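Local atomic coordinates of STM4351 (PDB entry 2Y7I), a protein that binds arginine with high specificity, as a periplasmic solute-binding protein of family 3 that probably serves amino-acid uptake. Residues R6-G11 against K65-I70; V98-A103 against P172-M177. One frame throughout, in Å; residues are numbered along the deposited sequence.

Interaction 1. Residues R6-G11 against K65-I70. With ZN (zinc ion), chain E.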
ATOM      1  N   ARG A   6     -23.971  -2.251  -9.298  1.00 38.42           N
ATOM      2  CA  ARG A   6     -23.490  -3.626  -9.208  1.00 36.61           C
ATOM      3  C   ARG A   6     -23.050  -3.900  -7.770  1.00 34.49           C
ATOM      4  O   ARG A   6     -22.508  -3.015  -7.099  1.00 33.73           O
ATOM      5  CB  ARG A   6     -22.353  -3.891 -10.208  1.00 36.58           C
ATOM      6  CG  ARG A   6     -21.062  -3.131  -9.936  1.00 36.56           C
ATOM      7  CD  ARG A   6     -20.026  -3.288 -11.061  1.00 38.06           C
ATOM      8  NE  ARG A   6     -19.414  -4.618 -11.102  1.00 37.23           N
ATOM      9  CZ  ARG A   6     -18.178  -4.857 -11.534  1.00 36.79           C
ATOM     10  NH1 ARG A   6     -17.411  -3.856 -11.952  1.00 37.05           N
ATOM     11  NH2 ARG A   6     -17.702  -6.093 -11.545  1.00 36.15           N
ATOM     12  N   THR A   7     -23.319  -5.112  -7.292  1.00 33.02           N
ATOM     13  CA  THR A   7     -23.018  -5.480  -5.920  1.00 31.05           C
ATOM     14  C   THR A   7     -22.128  -6.714  -5.901  1.00 29.79           C
ATOM     15  O   THR A   7     -22.505  -7.776  -6.402  1.00 30.09           O
ATOM     16  CB  THR A   7     -24.309  -5.706  -5.080  1.00 31.95           C
ATOM     17  OG1 THR A   7     -25.077  -4.500  -5.065  1.00 32.08           O
ATOM     18  CG2 THR A   7     -23.969  -6.084  -3.639  1.00 30.80           C
ATOM     19  N   LEU A   8     -20.941  -6.545  -5.324  1.00 27.75           N
ATOM     20  CA  LEU A   8     -19.968  -7.607  -5.198  1.00 26.51           C
ATOM     21  C   LEU A   8     -20.190  -8.328  -3.866  1.00 25.33           C
ATOM     22  O   LEU A   8     -20.127  -7.711  -2.790  1.00 24.72           O
ATOM     23  CB  LEU A   8     -18.562  -7.008  -5.280  1.00 26.34           C
ATOM     24  CG  LEU A   8     -17.347  -7.875  -5.598  1.00 27.72           C
ATOM     25  CD1 LEU A   8     -17.556  -8.667  -6.890  1.00 29.52           C
ATOM     26  CD2 LEU A   8     -16.111  -6.978  -5.722  1.00 28.39           C
ATOM     27  N   HIS A   9     -20.474  -9.627  -3.949  1.00 24.69           N
ATOM     28  CA  HIS A   9     -20.808 -10.430  -2.772  1.00 23.43           C
ATOM     29  C   HIS A   9     -19.552 -11.127  -2.248  1.00 21.97           C
ATOM     30  O   HIS A   9     -18.979 -11.966  -2.938  1.00 21.55           O
ATOM     31  CB  HIS A   9     -21.910 -11.449  -3.107  1.00 24.59           C
ATOM     32  CG  HIS A   9     -23.163 -10.831  -3.656  1.00 26.44           C
ATOM     33  ND1 HIS A   9     -23.398 -10.690  -5.008  1.00 27.28           N
ATOM     34  CD2 HIS A   9     -24.248 -10.313  -3.032  1.00 27.53           C
ATOM     35  CE1 HIS A   9     -24.575 -10.114  -5.192  1.00 28.85           C
ATOM     36  NE2 HIS A   9     -25.109  -9.872  -4.010  1.00 28.66           N
ATOM     37  N   PHE A  10     -19.126 -10.750  -1.044  1.00 20.31           N
ATOM     38  CA  PHE A  10     -17.957 -11.328  -0.390  1.00 19.58           C
ATOM     39  C   PHE A  10     -18.389 -12.316   0.671  1.00 19.27           C
ATOM     40  O   PHE A  10     -19.354 -12.073   1.393  1.00 20.09           O
ATOM     41  CB  PHE A  10     -17.140 -10.251   0.318  1.00 19.12           C
ATOM     42  CG  PHE A  10     -16.249  -9.456  -0.587  1.00 19.77           C
ATOM     43  CD1 PHE A  10     -16.739  -8.331  -1.248  1.00 22.20           C
ATOM     44  CD2 PHE A  10     -14.906  -9.806  -0.749  1.00 19.64           C
ATOM     45  CE1 PHE A  10     -15.895  -7.567  -2.079  1.00 22.17           C
ATOM     46  CE2 PHE A  10     -14.056  -9.050  -1.585  1.00 20.19           C
ATOM     47  CZ  PHE A  10     -14.556  -7.935  -2.248  1.00 20.96           C
ATOM     48  N   GLY A  11     -17.666 -13.426   0.761  1.00 18.56           N
ATOM     49  CA  GLY A  11     -17.801 -14.352   1.876  1.00 17.65           C
ATOM     50  C   GLY A  11     -16.629 -14.116   2.805  1.00 16.61           C
ATOM     51  O   GLY A  11     -15.510 -13.856   2.347  1.00 15.95           O
ATOM     52  N   LYS A  65     -21.640 -19.323  -4.454  1.00 29.64           N
ATOM     53  CA  LYS A  65     -22.461 -18.677  -3.432  1.00 29.63           C
ATOM     54  C   LYS A  65     -22.114 -17.187  -3.279  1.00 28.33           C
ATOM     55  O   LYS A  65     -22.956 -16.384  -2.878  1.00 29.24           O
ATOM     56  CB  LYS A  65     -22.322 -19.415  -2.096  1.00 29.26           C
ATOM     57  CG  LYS A  65     -23.215 -18.888  -0.995  1.00 30.97           C
ATOM     58  CD  LYS A  65     -22.927 -19.566   0.336  1.00 30.66           C
ATOM     59  CE  LYS A  65     -23.965 -19.170   1.367  1.00 31.24           C
ATOM     60  NZ  LYS A  65     -23.649 -19.797   2.666  1.00 32.06           N
ATOM     61  N   PHE A  66     -20.871 -16.832  -3.586  1.00 26.37           N
ATOM     62  CA  PHE A  66     -20.460 -15.436  -3.649  1.00 25.20           C
ATOM     63  C   PHE A  66     -19.387 -15.219  -4.713  1.00 24.03           C
ATOM     64  O   PHE A  66     -18.879 -16.174  -5.295  1.00 24.05           O
ATOM     65  CB  PHE A  66     -20.041 -14.869  -2.273  1.00 24.59           C
ATOM     66  CG  PHE A  66     -19.611 -15.903  -1.260  1.00 24.35           C
ATOM     67  CD1 PHE A  66     -18.378 -16.544  -1.369  1.00 25.43           C
ATOM     68  CD2 PHE A  66     -20.424 -16.199  -0.171  1.00 24.91           C
ATOM     69  CE1 PHE A  66     -17.973 -17.482  -0.418  1.00 24.14           C
ATOM     70  CE2 PHE A  66     -20.030 -17.139   0.788  1.00 24.57           C
ATOM     71  CZ  PHE A  66     -18.806 -17.780   0.662  1.00 24.62           C
ATOM     72  N   ASP A  67     -19.065 -13.957  -4.973  1.00 22.56           N
ATOM     73  CA  ASP A  67     -18.129 -13.594  -6.028  1.00 21.77           C
ATOM     74  C   ASP A  67     -16.679 -13.684  -5.582  1.00 20.37           C
ATOM     75  O   ASP A  67     -15.799 -13.976  -6.385  1.00 19.79           O
ATOM     76  CB  ASP A  67     -18.413 -12.171  -6.496  1.00 22.57           C
ATOM     77  CG  ASP A  67     -19.818 -12.005  -6.982  1.00 23.47           C
ATOM     78  OD1 ASP A  67     -20.200 -12.731  -7.925  1.00 26.04           O
ATOM     79  OD2 ASP A  67     -20.550 -11.175  -6.398  1.00 24.73           O
ATOM     80  N   ALA A  68     -16.438 -13.422  -4.302  1.00 18.74           N
ATOM     81  CA  ALA A  68     -15.081 -13.306  -3.793  1.00 17.67           C
ATOM     82  C   ALA A  68     -15.035 -13.632  -2.307  1.00 17.13           C
ATOM     83  O   ALA A  68     -16.059 -13.623  -1.626  1.00 17.22           O
ATOM     84  CB  ALA A  68     -14.527 -11.901  -4.056  1.00 17.33           C
ATOM     85  N   VAL A  69     -13.841 -13.954  -1.826  1.00 16.31           N
ATOM     86  CA  VAL A  69     -13.622 -14.252  -0.417  1.00 15.28           C
ATOM     87  C   VAL A  69     -12.502 -13.356   0.071  1.00 14.94           C
ATOM     88  O   VAL A  69     -11.453 -13.242  -0.583  1.00 14.81           O
ATOM     89  CB  VAL A  69     -13.260 -15.753  -0.202  1.00 15.51           C
ATOM     90  CG1 VAL A  69     -12.597 -15.989   1.144  1.00 14.30           C
ATOM     91  CG2 VAL A  69     -14.508 -16.623  -0.323  1.00 15.99           C
ATOM     92  N   ILE A  70     -12.738 -12.699   1.204  1.00 14.41           N
ATOM     93  CA  ILE A  70     -11.677 -12.011   1.930  1.00 14.08           C
ATOM     94  C   ILE A  70     -11.804 -12.400   3.407  1.00 13.91           C
ATOM     95  O   ILE A  70     -12.884 -12.255   4.004  1.00 14.39           O
ATOM     96  CB  ILE A  70     -11.692 -10.471   1.668  1.00 14.44           C
ATOM     97  CG1 ILE A  70     -10.370  -9.822   2.106  1.00 14.47           C
ATOM     98  CG2 ILE A  70     -12.929  -9.780   2.309  1.00 15.37           C
ATOM     99  CD1 ILE A  70     -10.263  -8.308   1.772  1.00 14.29           C
TER
HETATM  100 ZN    ZN E1247     -22.551 -11.574  -6.680  1.00 35.83          ZN
HETATM  101  O   HOH W   1     -22.872 -13.601  -6.024  1.00 38.63           O
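Strand 7-12 and the short strand 68-69 pair in parallel, Phe10 bridging to Ala68 at 4.9 Å between their CA atoms and Gly11 to Val69, although the end-to-end directions of the touching parts differ by 65°. The ladder runs through Gly11 N, which donates to Ala68 O at 2.9 Å, and through Ile70 N, which meets Gly11 O nearly along its C=O axis. At the other end His9 O takes two N-H groups in its carbonyl plane, from Asp67 and from Ala68, so one oxygen holds the backbone of Asp67 and Ala68 where the chain enters strand 68-69. Asp67 answers from its side chain: with CG anti to its own carbonyl carbon, the carboxylate reaches back so that OD2 accepts His9 N at 2.9 Å on its anti lone pair, in an almost straight bond (170°). The same OD2 binds the zinc ion at 2.1 Å, and ND1 of His9 binds it at the same length, the imidazole and carboxylate lying side by side with their planes 41° apart. A water is a further zinc ligand. Away from the metal, Gly11 CA sits over the centre of one face of the Phe66 ring, 3.6 Å from its centroid; glycine, with no side chain, lets the ring lie flat against the backbone. On the face of the sheet carrying Phe10 and Ala68, the Phe10 ring makes an off-centre CH-pi contact with Ala68 CB, while its CD2 touches CG2 of Ile70; helix 31-42 covers this ring. Asp67 OD2 thus serves metal and backbone together: the His9 amide, a second-shell donor from a residue whose ND1 is a first-shell ligand, probably helps to orient the carboxylate, and the metal probably stabilises its ionised form, coupling the zinc site to the edge of the parallel sheet.

Interaction 2. Residues V98-A103 against P172-M177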
ATOM      1  N   VAL A  98      -1.097 -18.731  22.196  1.00 12.99           N
ATOM      2  CA  VAL A  98      -1.391 -18.035  23.440  1.00 13.56           C
ATOM      3  C   VAL A  98      -1.689 -19.082  24.517  1.00 14.20           C
ATOM      4  O   VAL A  98      -2.410 -20.037  24.262  1.00 13.68           O
ATOM      5  CB  VAL A  98      -2.521 -16.993  23.286  1.00 13.64           C
ATOM      6  CG1 VAL A  98      -3.824 -17.621  22.678  1.00 13.56           C
ATOM      7  CG2 VAL A  98      -2.767 -16.256  24.606  1.00 14.31           C
ATOM      8  N   THR A  99      -1.066 -18.925  25.689  1.00 14.79           N
ATOM      9  CA  THR A  99      -1.271 -19.834  26.824  1.00 15.37           C
ATOM     10  C   THR A  99      -1.464 -18.983  28.066  1.00 16.23           C
ATOM     11  O   THR A  99      -1.342 -17.767  27.995  1.00 16.56           O
ATOM     12  CB  THR A  99      -0.070 -20.791  27.043  1.00 15.05           C
ATOM     13  OG1 THR A  99       1.026 -20.084  27.650  1.00 16.69           O
ATOM     14  CG2 THR A  99       0.383 -21.446  25.705  1.00 14.46           C
ATOM     15  N   ARG A 100      -1.751 -19.609  29.202  1.00 17.49           N
ATOM     16  CA  ARG A 100      -1.662 -18.896  30.471  1.00 19.40           C
ATOM     17  C   ARG A 100      -0.236 -18.338  30.591  1.00 19.57           C
ATOM     18  O   ARG A 100       0.717 -19.013  30.221  1.00 19.19           O
ATOM     19  CB  ARG A 100      -1.982 -19.834  31.634  1.00 20.34           C
ATOM     20  CG  ARG A 100      -3.479 -20.035  31.872  1.00 23.57           C
ATOM     21  CD  ARG A 100      -3.781 -21.206  32.814  1.00 29.16           C
ATOM     22  NE  ARG A 100      -2.628 -21.598  33.634  1.00 34.63           N
ATOM     23  CZ  ARG A 100      -1.814 -22.624  33.365  1.00 36.08           C
ATOM     24  NH1 ARG A 100      -2.009 -23.388  32.284  1.00 35.80           N
ATOM     25  NH2 ARG A 100      -0.794 -22.883  34.178  1.00 35.48           N
ATOM     26  N   LYS A 101      -0.103 -17.109  31.086  1.00 20.57           N
ATOM     27  CA  LYS A 101       1.173 -16.389  31.079  1.00 21.24           C
ATOM     28  C   LYS A 101       2.244 -17.160  31.856  1.00 21.51           C
ATOM     29  O   LYS A 101       2.034 -17.531  32.991  1.00 21.94           O
ATOM     30  CB  LYS A 101       0.978 -14.979  31.658  1.00 22.78           C
ATOM     31  CG  LYS A 101       2.222 -14.126  31.761  1.00 24.78           C
ATOM     32  CD  LYS A 101       1.874 -12.738  32.307  1.00 29.48           C
ATOM     33  CE  LYS A 101       1.348 -12.821  33.743  1.00 32.74           C
ATOM     34  NZ  LYS A 101       0.684 -11.553  34.194  1.00 35.38           N
ATOM     35  N   GLY A 102       3.377 -17.429  31.220  1.00 20.84           N
ATOM     36  CA  GLY A 102       4.468 -18.144  31.896  1.00 21.57           C
ATOM     37  C   GLY A 102       4.348 -19.657  31.937  1.00 20.64           C
ATOM     38  O   GLY A 102       5.272 -20.330  32.383  1.00 21.93           O
ATOM     39  N   ALA A 103       3.231 -20.211  31.467  1.00 20.00           N
ATOM     40  CA  ALA A 103       2.993 -21.651  31.608  1.00 19.80           C
ATOM     41  C   ALA A 103       3.751 -22.523  30.598  1.00 19.19           C
ATOM     42  O   ALA A 103       4.065 -23.691  30.891  1.00 19.73           O
ATOM     43  CB  ALA A 103       1.485 -21.967  31.582  1.00 19.99           C
ATOM     44  N   PRO A 172      -5.206 -10.334  30.266  1.00 23.43           N
ATOM     45  CA  PRO A 172      -3.809 -10.207  30.697  1.00 23.60           C
ATOM     46  C   PRO A 172      -3.267 -11.400  31.504  1.00 23.36           C
ATOM     47  O   PRO A 172      -2.072 -11.442  31.787  1.00 23.30           O
ATOM     48  CB  PRO A 172      -3.812  -8.919  31.531  1.00 25.51           C
ATOM     49  CG  PRO A 172      -5.200  -8.841  32.088  1.00 26.06           C
ATOM     50  CD  PRO A 172      -6.088  -9.393  30.988  1.00 24.50           C
ATOM     51  N   ASP A 173      -4.116 -12.370  31.846  1.00 22.57           N
ATOM     52  CA  ASP A 173      -3.624 -13.597  32.489  1.00 22.68           C
ATOM     53  C   ASP A 173      -2.908 -14.514  31.495  1.00 20.90           C
ATOM     54  O   ASP A 173      -2.276 -15.496  31.886  1.00 20.82           O
ATOM     55  CB  ASP A 173      -4.759 -14.361  33.172  1.00 23.10           C
ATOM     56  CG  ASP A 173      -5.244 -13.684  34.432  1.00 26.00           C
ATOM     57  OD1 ASP A 173      -4.647 -12.661  34.845  1.00 27.59           O
ATOM     58  OD2 ASP A 173      -6.230 -14.189  35.020  1.00 26.50           O
ATOM     59  N   TYR A 174      -3.025 -14.185  30.213  1.00 19.33           N
ATOM     60  CA  TYR A 174      -2.498 -14.995  29.126  1.00 18.45           C
ATOM     61  C   TYR A 174      -1.361 -14.242  28.443  1.00 18.11           C
ATOM     62  O   TYR A 174      -1.186 -13.051  28.692  1.00 18.08           O
ATOM     63  CB  TYR A 174      -3.641 -15.346  28.155  1.00 17.56           C
ATOM     64  CG  TYR A 174      -4.700 -16.154  28.879  1.00 19.52           C
ATOM     65  CD1 TYR A 174      -5.677 -15.523  29.654  1.00 19.85           C
ATOM     66  CD2 TYR A 174      -4.676 -17.545  28.851  1.00 19.38           C
ATOM     67  CE1 TYR A 174      -6.631 -16.266  30.353  1.00 21.97           C
ATOM     68  CE2 TYR A 174      -5.618 -18.294  29.543  1.00 20.93           C
ATOM     69  CZ  TYR A 174      -6.585 -17.651  30.294  1.00 22.68           C
ATOM     70  OH  TYR A 174      -7.512 -18.399  30.985  1.00 25.12           O
ATOM     71  N   ALA A 175      -0.578 -14.931  27.611  1.00 17.14           N
ATOM     72  CA  ALA A 175       0.542 -14.296  26.904  1.00 16.99           C
ATOM     73  C   ALA A 175       0.897 -15.078  25.661  1.00 15.96           C
ATOM     74  O   ALA A 175       0.673 -16.290  25.592  1.00 14.62           O
ATOM     75  CB  ALA A 175       1.780 -14.166  27.807  1.00 18.04           C
ATOM     76  N   ILE A 176       1.455 -14.370  24.680  1.00 16.39           N
ATOM     77  CA  ILE A 176       2.017 -14.999  23.504  1.00 15.61           C
ATOM     78  C   ILE A 176       3.230 -15.822  23.955  1.00 16.15           C
ATOM     79  O   ILE A 176       4.116 -15.320  24.664  1.00 17.88           O
ATOM     80  CB  ILE A 176       2.432 -13.957  22.427  1.00 16.70           C
ATOM     81  CG1 ILE A 176       1.196 -13.335  21.757  1.00 17.07           C
ATOM     82  CG2 ILE A 176       3.336 -14.613  21.355  1.00 14.61           C
ATOM     83  CD1 ILE A 176       1.515 -12.101  20.861  1.00 19.09           C
ATOM     84  N   MET A 177       3.251 -17.081  23.537  1.00 15.73           N
ATOM     85  CA  MET A 177       4.319 -18.007  23.870  1.00 15.85           C
ATOM     86  C   MET A 177       5.606 -17.611  23.159  1.00 16.63           C
ATOM     87  O   MET A 177       5.571 -17.084  22.044  1.00 16.21           O
ATOM     88  CB  MET A 177       3.888 -19.432  23.523  1.00 15.28           C
ATOM     89  CG  MET A 177       4.735 -20.519  24.158  1.00 15.84           C
ATOM     90  SD  MET A 177       4.182 -22.190  23.718  1.00 16.81           S
ATOM     91  CE  MET A 177       4.813 -22.275  22.037  1.00 16.61           C
TER
HETATM   92  O   HOH W   2       2.543 -18.176  26.511  1.00 14.03           O
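Strands 98-100 and 174-176 run antiparallel, their axes 4.6 Å apart at closest approach and their directions at 143°. Thr99 and Ala175 form the hydrogen-bonded pair: Ala175 N reaches Thr99 O at 3.0 Å, nearly along the C=O axis, and Thr99 N returns a longer bond to Ala175 O. The buried, well-packed part is the face bearing Val98, whose CG2, anti to the backbone N, lies 3.8 Å from CB of Tyr174; helices 142-150 and 161-168 cover these side chains, and Trp167 meets the Tyr174 ring edge-to-face. Beside Thr99 a water donates to both its OG1 and Ala175 O, and OG1 in turn donates to Arg100 O from above the carbonyl plane. The loose, solvent side is the end formed by Arg100-Gly102 and Pro172-Asp173. There Lys101 keeps one firm link, N to Asp173 O at 2.8 Å, while its side chain, bent at chi3, leaves NZ 5.5 Å from Asp173 OD1. Arg100 CG lies 3.6 Å from Tyr174 CE2, the two side chains crossing obliquely. A type II turn from Arg100 to Ala103, with Gly102 at positive phi, ends the pairing of strand 95-100 with 174-176, the outermost strand of the mixed sheet in this periplasmic binding protein fold.

Interactions 1 and 2 belong to different sheets: 6-11 with 65-70 forms an edge of the parallel three-stranded sheet, whereas 98-103 with 172-177 closes an edge of the mixed five-stranded one. Their centres are 37 Å apart, on opposite sides of the chain's centre, and their nearest atoms about 21 Å, so they do not touch. The bound arginine is nearer the first: the side chain of Val69 is about 8 Å from it and that of Val98 about 13 Å. These positions fit the two-lobed architecture of periplasmic binding proteins, with the ligand between lobes. Zinc marks interaction 1, while interaction 2 lies away from the zinc sites and the arginine pocket.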